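Local coordinates for protein omega transaminase (Pseudomonas sp., PDB 5LHA) that probably transfers amino groups between amines and carbonyl compounds through a pyridoxal phosphate cofactor, captured here in its pyridoxamine phosphate form, at residues Phe307-Arg310 with Ile311-Ile315; His327-Thr330 with Tyr331-His334; Val393-Lys396 with Arg397-Gln400. One frame throughout, in Å; residues are numbered along the deposited sequence.

Contact 1: Phe307-Arg310 with Ile311-Ile315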
loop_
_atom_site.group_PDB
_atom_site.type_symbol
_atom_site.label_atom_id
_atom_site.label_comp_id
_atom_site.label_asym_id
_atom_site.label_seq_id
_atom_site.Cartn_x
_atom_site.Cartn_y
_atom_site.Cartn_z
ATOM N N PHE A 307 -2.451 -21.391 18.009
ATOM C CA PHE A 307 -3.364 -20.316 18.367
ATOM C C PHE A 307 -4.060 -20.672 19.667
ATOM O O PHE A 307 -4.433 -21.828 19.885
ATOM C CB PHE A 307 -4.390 -20.074 17.255
ATOM C CG PHE A 307 -3.760 -19.820 15.908
ATOM C CD1 PHE A 307 -3.338 -20.869 15.110
ATOM C CD2 PHE A 307 -3.580 -18.521 15.454
ATOM C CE1 PHE A 307 -2.739 -20.633 13.878
ATOM C CE2 PHE A 307 -2.983 -18.276 14.218
ATOM C CZ PHE A 307 -2.568 -19.331 13.433
ATOM N N ASN A 308 -4.221 -19.681 20.536
ATOM C CA ASN A 308 -4.822 -19.955 21.827
ATOM C C ASN A 308 -6.344 -20.038 21.700
ATOM O O ASN A 308 -6.921 -19.794 20.636
ATOM C CB ASN A 308 -4.369 -18.907 22.851
ATOM C CG ASN A 308 -4.784 -17.486 22.487
ATOM O OD1 ASN A 308 -5.504 -17.261 21.524
ATOM N ND2 ASN A 308 -4.304 -16.520 23.256
ATOM N N GLN A 309 -6.988 -20.415 22.813
ATOM C CA GLN A 309 -8.436 -20.607 22.834
ATOM C C GLN A 309 -9.172 -19.328 22.462
ATOM O O GLN A 309 -10.177 -19.372 21.746
ATOM C CB GLN A 309 -8.878 -21.088 24.216
ATOM C CG GLN A 309 -10.267 -21.722 24.270
ATOM C CD GLN A 309 -10.306 -23.150 23.751
ATOM O OE1 GLN A 309 -9.591 -24.022 24.250
ATOM N NE2 GLN A 309 -11.151 -23.400 22.755
ATOM N N ARG A 310 -8.704 -18.182 22.963
ATOM C CA ARG A 310 -9.279 -16.892 22.594
ATOM C C ARG A 310 -9.444 -16.761 21.082
ATOM O O ARG A 310 -10.555 -16.575 20.573
ATOM C CB ARG A 310 -8.398 -15.766 23.138
ATOM C CG ARG A 310 -8.768 -14.381 22.640
ATOM C CD ARG A 310 -7.649 -13.386 22.903
ATOM N NE ARG A 310 -7.900 -12.092 22.265
ATOM C CZ ARG A 310 -7.190 -10.984 22.483
ATOM N NH1 ARG A 310 -6.175 -10.987 23.336
ATOM N NH2 ARG A 310 -7.502 -9.864 21.845
ATOM N N ILE A 311 -8.334 -16.882 20.351
ATOM C CA ILE A 311 -8.342 -16.748 18.895
ATOM C C ILE A 311 -9.144 -17.870 18.247
ATOM O O ILE A 311 -9.906 -17.644 17.299
ATOM C CB ILE A 311 -6.891 -16.712 18.375
ATOM C CG1 ILE A 311 -6.172 -15.463 18.880
ATOM C CG2 ILE A 311 -6.837 -16.778 16.839
ATOM C CD1 ILE A 311 -4.653 -15.558 18.810
ATOM N N ALA A 312 -8.950 -19.104 18.711
ATOM C CA ALA A 312 -9.622 -20.250 18.105
ATOM C C ALA A 312 -11.139 -20.104 18.184
ATOM O O ALA A 312 -11.854 -20.360 17.207
ATOM C CB ALA A 312 -9.160 -21.539 18.783
ATOM N N ASP A 313 -11.642 -19.707 19.359
ATOM C CA ASP A 313 -13.078 -19.558 19.577
ATOM C C ASP A 313 -13.683 -18.505 18.659
ATOM O O ASP A 313 -14.802 -18.675 18.160
ATOM C CB ASP A 313 -13.334 -19.184 21.033
ATOM C CG ASP A 313 -13.092 -20.328 21.971
ATOM O OD1 ASP A 313 -13.039 -21.481 21.499
ATOM O OD2 ASP A 313 -12.921 -20.066 23.178
ATOM N N ALA A 314 -12.980 -17.384 18.470
ATOM C CA ALA A 314 -13.508 -16.311 17.633
ATOM C C ALA A 314 -13.622 -16.746 16.181
ATOM O O ALA A 314 -14.609 -16.434 15.504
ATOM C CB ALA A 314 -12.623 -15.073 17.741
ATOM N N ILE A 315 -12.600 -17.432 15.680
ATOM C CA ILE A 315 -12.589 -17.829 14.279
ATOM C C ILE A 315 -13.606 -18.936 14.037
ATOM O O ILE A 315 -14.366 -18.895 13.062
ATOM C CB ILE A 315 -11.162 -18.237 13.863
ATOM C CG1 ILE A 315 -10.250 -17.008 13.935
ATOM C CG2 ILE A 315 -11.153 -18.803 12.451
ATOM C CD1 ILE A 315 -8.841 -17.247 13.522
#
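Asn308 O accepts from Ala312 N at 2.9 Å and Gln309 O accepts from Asp313 N at 2.8 Å, the first two helical bonds following directly on the strand. The side chain of Asn308 completes this start: its OD1 takes the amide proton of Ile311 N over 3.1 Å with an almost straight N-H...O angle of 170°. With chi1 at 61°, its CG sits between the backbone N and the carbonyl carbon, which turns the amide back over the first helical turn. This is an N-cap, placed where strand 303-308 of the large sheet of the fold type I domain passes into helix 309-316. The other end of the amide, ND2, is held by Asp287. Asn308 OD1 also lies 3.3 Å from Ile311 CG1, while Ile311 CG2 approaches the Phe307 ring obliquely, 3.9 Å from its CD2. Further round, Gln309 NE2 donates to Asp313 OD1 at 3.0 Å on the syn side of the carboxylate; the chain of Gln309 bends at chi2 (78°) to bring the amide there. Trp22 of the second subunit meets the Phe307 ring and packs on Ala312.

Contact 2: His327-Thr330 with Tyr331-His334. With PMP (4'-deoxy-4'-aminopyridoxal-5'-phosphate), chain G.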
loop_
_atom_site.group_PDB
_atom_site.type_symbol
_atom_site.label_atom_id
_atom_site.label_comp_id
_atom_site.label_asym_id
_atom_site.label_seq_id
_atom_site.Cartn_x
_atom_site.Cartn_y
_atom_site.Cartn_z
ATOM N N HIS A 327 -6.550 -20.768 4.185
ATOM C CA HIS A 327 -5.103 -20.648 4.225
ATOM C C HIS A 327 -4.492 -21.985 4.624
ATOM O O HIS A 327 -4.963 -22.636 5.566
ATOM C CB HIS A 327 -4.671 -19.564 5.211
ATOM C CG HIS A 327 -3.188 -19.417 5.327
ATOM N ND1 HIS A 327 -2.435 -18.763 4.379
ATOM C CD2 HIS A 327 -2.315 -19.871 6.257
ATOM C CE1 HIS A 327 -1.163 -18.803 4.729
ATOM N NE2 HIS A 327 -1.063 -19.477 5.860
ATOM N N GLY A 328 -3.449 -22.389 3.911
ATOM C CA GLY A 328 -2.763 -23.627 4.220
ATOM C C GLY A 328 -2.022 -24.167 3.015
ATOM O O GLY A 328 -2.119 -23.642 1.906
ATOM N N TYR A 329 -1.323 -25.278 3.247
ATOM C CA TYR A 329 -0.310 -25.742 2.314
ATOM C C TYR A 329 -0.514 -27.203 1.952
ATOM O O TYR A 329 -0.983 -28.007 2.761
ATOM C CB TYR A 329 1.101 -25.546 2.899
ATOM C CG TYR A 329 1.333 -24.122 3.327
ATOM C CD1 TYR A 329 1.575 -23.137 2.381
ATOM C CD2 TYR A 329 1.287 -23.753 4.672
ATOM C CE1 TYR A 329 1.769 -21.816 2.746
ATOM C CE2 TYR A 329 1.483 -22.423 5.056
ATOM C CZ TYR A 329 1.720 -21.459 4.078
ATOM O OH TYR A 329 1.930 -20.139 4.416
ATOM N N THR A 330 -0.138 -27.528 0.713
ATOM C CA THR A 330 -0.134 -28.911 0.257
ATOM C C THR A 330 0.538 -29.815 1.276
ATOM O O THR A 330 0.071 -30.929 1.544
ATOM C CB THR A 330 0.583 -29.000 -1.090
ATOM O OG1 THR A 330 -0.105 -28.188 -2.043
ATOM C CG2 THR A 330 0.631 -30.429 -1.596
ATOM N N TYR A 331 1.623 -29.343 1.882
ATOM C CA TYR A 331 2.368 -30.153 2.828
ATOM C C TYR A 331 2.088 -29.796 4.288
ATOM O O TYR A 331 2.806 -30.270 5.170
ATOM C CB TYR A 331 3.868 -30.063 2.515
ATOM C CG TYR A 331 4.227 -30.659 1.161
ATOM C CD1 TYR A 331 3.657 -31.860 0.736
ATOM C CD2 TYR A 331 5.153 -30.042 0.320
ATOM C CE1 TYR A 331 3.982 -32.421 -0.500
ATOM C CE2 TYR A 331 5.487 -30.598 -0.919
ATOM C CZ TYR A 331 4.895 -31.786 -1.317
ATOM O OH TYR A 331 5.212 -32.342 -2.532
ATOM N N SER A 332 1.065 -28.987 4.566
ATOM C CA SER A 332 0.592 -28.843 5.940
ATOM C C SER A 332 0.225 -30.200 6.513
ATOM O O SER A 332 -0.603 -30.916 5.941
ATOM C CB SER A 332 -0.607 -27.902 6.027
ATOM O OG SER A 332 -0.208 -26.553 5.915
ATOM N N GLY A 333 0.848 -30.550 7.637
ATOM C CA GLY A 333 0.566 -31.802 8.315
ATOM C C GLY A 333 1.207 -33.021 7.694
ATOM O O GLY A 333 0.714 -34.134 7.900
ATOM N N HIS A 334 2.293 -32.840 6.944
ATOM C CA HIS A 334 2.967 -33.905 6.219
ATOM C C HIS A 334 3.219 -35.104 7.134
ATOM O O HIS A 334 3.844 -34.948 8.194
ATOM C CB HIS A 334 4.282 -33.365 5.643
ATOM C CG HIS A 334 4.926 -34.263 4.629
ATOM N ND1 HIS A 334 5.618 -35.403 4.976
ATOM C CD2 HIS A 334 4.977 -34.190 3.277
ATOM C CE1 HIS A 334 6.069 -35.992 3.884
ATOM N NE2 HIS A 334 5.691 -35.278 2.838
HETATM N N1 PMP G . 0.977 -22.778 -7.201
HETATM C C2 PMP G . -0.076 -23.547 -7.664
HETATM C C2A PMP G . -0.510 -23.487 -9.099
HETATM C C3 PMP G . -0.770 -24.377 -6.790
HETATM O O3 PMP G . -1.828 -25.111 -7.255
HETATM C C4 PMP G . -0.377 -24.456 -5.453
HETATM C C4A PMP G . -1.029 -25.444 -4.496
HETATM N N4A PMP G . -2.318 -25.927 -4.961
HETATM C C5 PMP G . 0.635 -23.611 -4.990
HETATM C C6 PMP G . 1.239 -22.710 -5.862
HETATM C C5A PMP G . 1.059 -23.668 -3.538
HETATM O O4P PMP G . 1.599 -24.931 -3.206
HETATM P P PMP G . 1.850 -25.275 -1.653
HETATM O O1P PMP G . 2.425 -24.072 -0.938
HETATM O O2P PMP G . 2.768 -26.467 -1.489
HETATM O O3P PMP G . 0.504 -25.657 -1.073
HETATM O O HOH W 1 -1.690 -30.979 3.654
#
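Thr330 and Tyr331 lie side by side and point the same way, with Thr330 CG2 over one face of the Tyr331 ring, 4.3 Å from its centroid and 22° off the normal: a CH-pi contact offset toward the rim. The backbone of residues 329-334 forms two overlapping beta turns, type I from Tyr329 to Ser332 and type II from Tyr331 to His334, in a loop that binds cofactor phosphate at the dimer interface of this fold type I enzyme. The two branches of Thr330 do different work. CG2 is anti to the backbone N and lies against the tyrosine, whereas OG1 (chi1 -60°) stands beside that N, which lets hydroxyl and amide meet one phosphate oxygen. Thr330 N donates to PMP O3P at 2.7 Å with an angle of 174°, and Thr330 OG1 donates to the same O3P at 2.8 Å. OG1 is also bonded to Lys293 of the second subunit, and this PMP is hydrogen-bonded by Ser125 and Gly124 of that subunit, which shows that the loop reaches into the neighbour's active site.

Ser332 ties the first turn by two bonds. Ser332 N closes it by donating to Tyr329 O at 2.9 Å, and Ser332 OG accepts a bent bond from Tyr329 N while also bonding Phe120 O. Tyr87 meets the Tyr331 ring edge-to-face and is hydrogen-bonded to Thr330 O. The Tyr329 ring stands between serine and phosphate, touching both with its rim, near its plane: CD2 is 3.4 Å from Ser332 OG, and CD1 is 3.6 Å from PMP O1P.

Contact 3: Val393-Lys396 with Arg397-Gln400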
loop_
_atom_site.group_PDB
_atom_site.type_symbol
_atom_site.label_atom_id
_atom_site.label_comp_id
_atom_site.label_asym_id
_atom_site.label_seq_id
_atom_site.Cartn_x
_atom_site.Cartn_y
_atom_site.Cartn_z
ATOM N N VAL A 393 33.634 -4.856 17.146
ATOM C CA VAL A 393 33.551 -3.422 16.934
ATOM C C VAL A 393 34.910 -2.913 16.484
ATOM O O VAL A 393 35.947 -3.541 16.712
ATOM C CB VAL A 393 33.097 -2.677 18.203
ATOM C CG1 VAL A 393 31.786 -3.237 18.691
ATOM C CG2 VAL A 393 34.167 -2.785 19.284
ATOM N N SER A 394 34.891 -1.754 15.828
ATOM C CA SER A 394 36.125 -1.052 15.502
ATOM C C SER A 394 36.591 -0.145 16.630
ATOM O O SER A 394 37.785 0.181 16.697
ATOM C CB SER A 394 35.947 -0.238 14.216
ATOM O OG SER A 394 34.694 0.426 14.197
ATOM N N ASP A 395 35.681 0.242 17.525
ATOM C CA ASP A 395 35.967 1.199 18.587
ATOM C C ASP A 395 35.203 0.768 19.825
ATOM O O ASP A 395 33.973 0.648 19.788
ATOM C CB ASP A 395 35.574 2.626 18.171
ATOM C CG ASP A 395 35.910 3.674 19.232
ATOM O OD1 ASP A 395 35.479 3.530 20.396
ATOM O OD2 ASP A 395 36.603 4.660 18.898
ATOM N N LYS A 396 35.934 0.550 20.922
ATOM C CA LYS A 396 35.299 0.114 22.162
ATOM C C LYS A 396 34.364 1.187 22.716
ATOM O O LYS A 396 33.270 0.869 23.197
ATOM C CB LYS A 396 36.368 -0.272 23.191
ATOM C CG LYS A 396 37.135 -1.568 22.854
ATOM C CD LYS A 396 38.266 -1.874 23.847
ATOM C CE LYS A 396 39.329 -0.768 23.891
ATOM N NZ LYS A 396 40.136 -0.618 22.628
ATOM N N ARG A 397 34.759 2.464 22.632
ATOM C CA ARG A 397 33.985 3.521 23.282
ATOM C C ARG A 397 32.629 3.732 22.608
ATOM O O ARG A 397 31.602 3.850 23.289
ATOM C CB ARG A 397 34.784 4.831 23.308
ATOM C CG ARG A 397 36.067 4.794 24.159
ATOM C CD ARG A 397 36.513 6.197 24.612
ATOM N NE ARG A 397 37.965 6.324 24.771
ATOM C CZ ARG A 397 38.597 7.474 25.021
ATOM N NH1 ARG A 397 37.901 8.600 25.145
ATOM N NH2 ARG A 397 39.923 7.506 25.144
ATOM N N THR A 398 32.596 3.775 21.278
ATOM C CA THR A 398 31.365 4.085 20.563
ATOM C C THR A 398 30.582 2.858 20.136
ATOM O O THR A 398 29.458 3.009 19.640
ATOM C CB THR A 398 31.665 4.892 19.309
ATOM O OG1 THR A 398 30.434 5.385 18.772
ATOM C CG2 THR A 398 32.314 3.984 18.280
ATOM N N ARG A 399 31.149 1.660 20.313
ATOM C CA ARG A 399 30.527 0.393 19.924
ATOM C C ARG A 399 30.164 0.333 18.439
ATOM O O ARG A 399 29.226 -0.365 18.052
ATOM C CB ARG A 399 29.290 0.104 20.783
ATOM C CG ARG A 399 29.597 0.057 22.267
ATOM C CD ARG A 399 28.954 1.196 23.031
ATOM N NE ARG A 399 29.129 1.035 24.471
ATOM C CZ ARG A 399 28.408 0.225 25.243
ATOM N NH1 ARG A 399 27.429 -0.510 24.733
ATOM N NH2 ARG A 399 28.664 0.158 26.544
ATOM N N GLN A 400 30.870 1.061 17.589
ATOM C CA GLN A 400 30.571 0.984 16.165
ATOM C C GLN A 400 30.925 -0.399 15.641
ATOM O O GLN A 400 32.043 -0.866 15.855
ATOM C CB GLN A 400 31.324 2.023 15.353
ATOM C CG GLN A 400 30.864 1.992 13.913
ATOM C CD GLN A 400 31.363 3.141 13.102
ATOM O OE1 GLN A 400 32.173 3.939 13.566
ATOM N NE2 GLN A 400 30.862 3.254 11.878
#
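The carboxylate of Asp395 is approached from above its plane by Thr398 N, which lies 49° out of that plane and bonds OD1 at 3.0 Å with an N-H...O angle of 157°. Arg397 N comes to the same oxygen, but its bond is weak and bent. The other flat group, the guanidinium of Arg399, has Arg397 O at its edge, in plane, and Lys396 O obliquely beside it; its NH1 also makes a weak bond to Tyr193 O.

Asp395 CG is anti to the backbone N (chi1 -178°), which brings the carboxylate over the amides of Arg397 and Thr398. Thr398 crosses it at about a right angle, its CG2 resting 3.5 Å from Asp395 CB. With an alanine here, Thr398 N and Arg397 N would probably lose their shared acceptor, and the turn is likely to be freer to shift. Asp395 O adds a weak bond from Arg399 N, just where the backbone of Arg399 takes a positive phi. The amide N of Asp395, buried in this contact, has no partner in the model.

At the open end of the loop, Ser394 N donates to Gln400 O at 3.0 Å. Ser394 OG reaches Gln400 O weakly at 3.4 Å, and Val393 CB lies 3.1 Å from that Gln400 O. In the surface loop linking strand 387-393 to strand 400-401, Asp395 thus forms an Asx turn (OD1 to the amide two residues on, weak here), widened into an Asx motif by the bond from Thr398 N to OD1 and, weakly, by that from Arg399 N to Asp395 O.

Contacts 1 and 2 follow one another along the chain and come within about 7 Å at their nearest atoms, their centres about 20 Å apart, without touching. Both meet the second subunit. Contact 2 supplies phosphate ligands to a PMP in the second subunit's pocket, whereas contact 1 offers that subunit Phe307 and Ala312 as packing surface. Contact 3 lies on the opposite side of the chain's centre from both, its centre about 47 Å from each of theirs and its nearest atoms about 35 Å from contact 1. A gap of about 36 Å between nearest atoms separates it from contact 2 and the phosphate site there, and no other chain of the assembly touches residues 393-400.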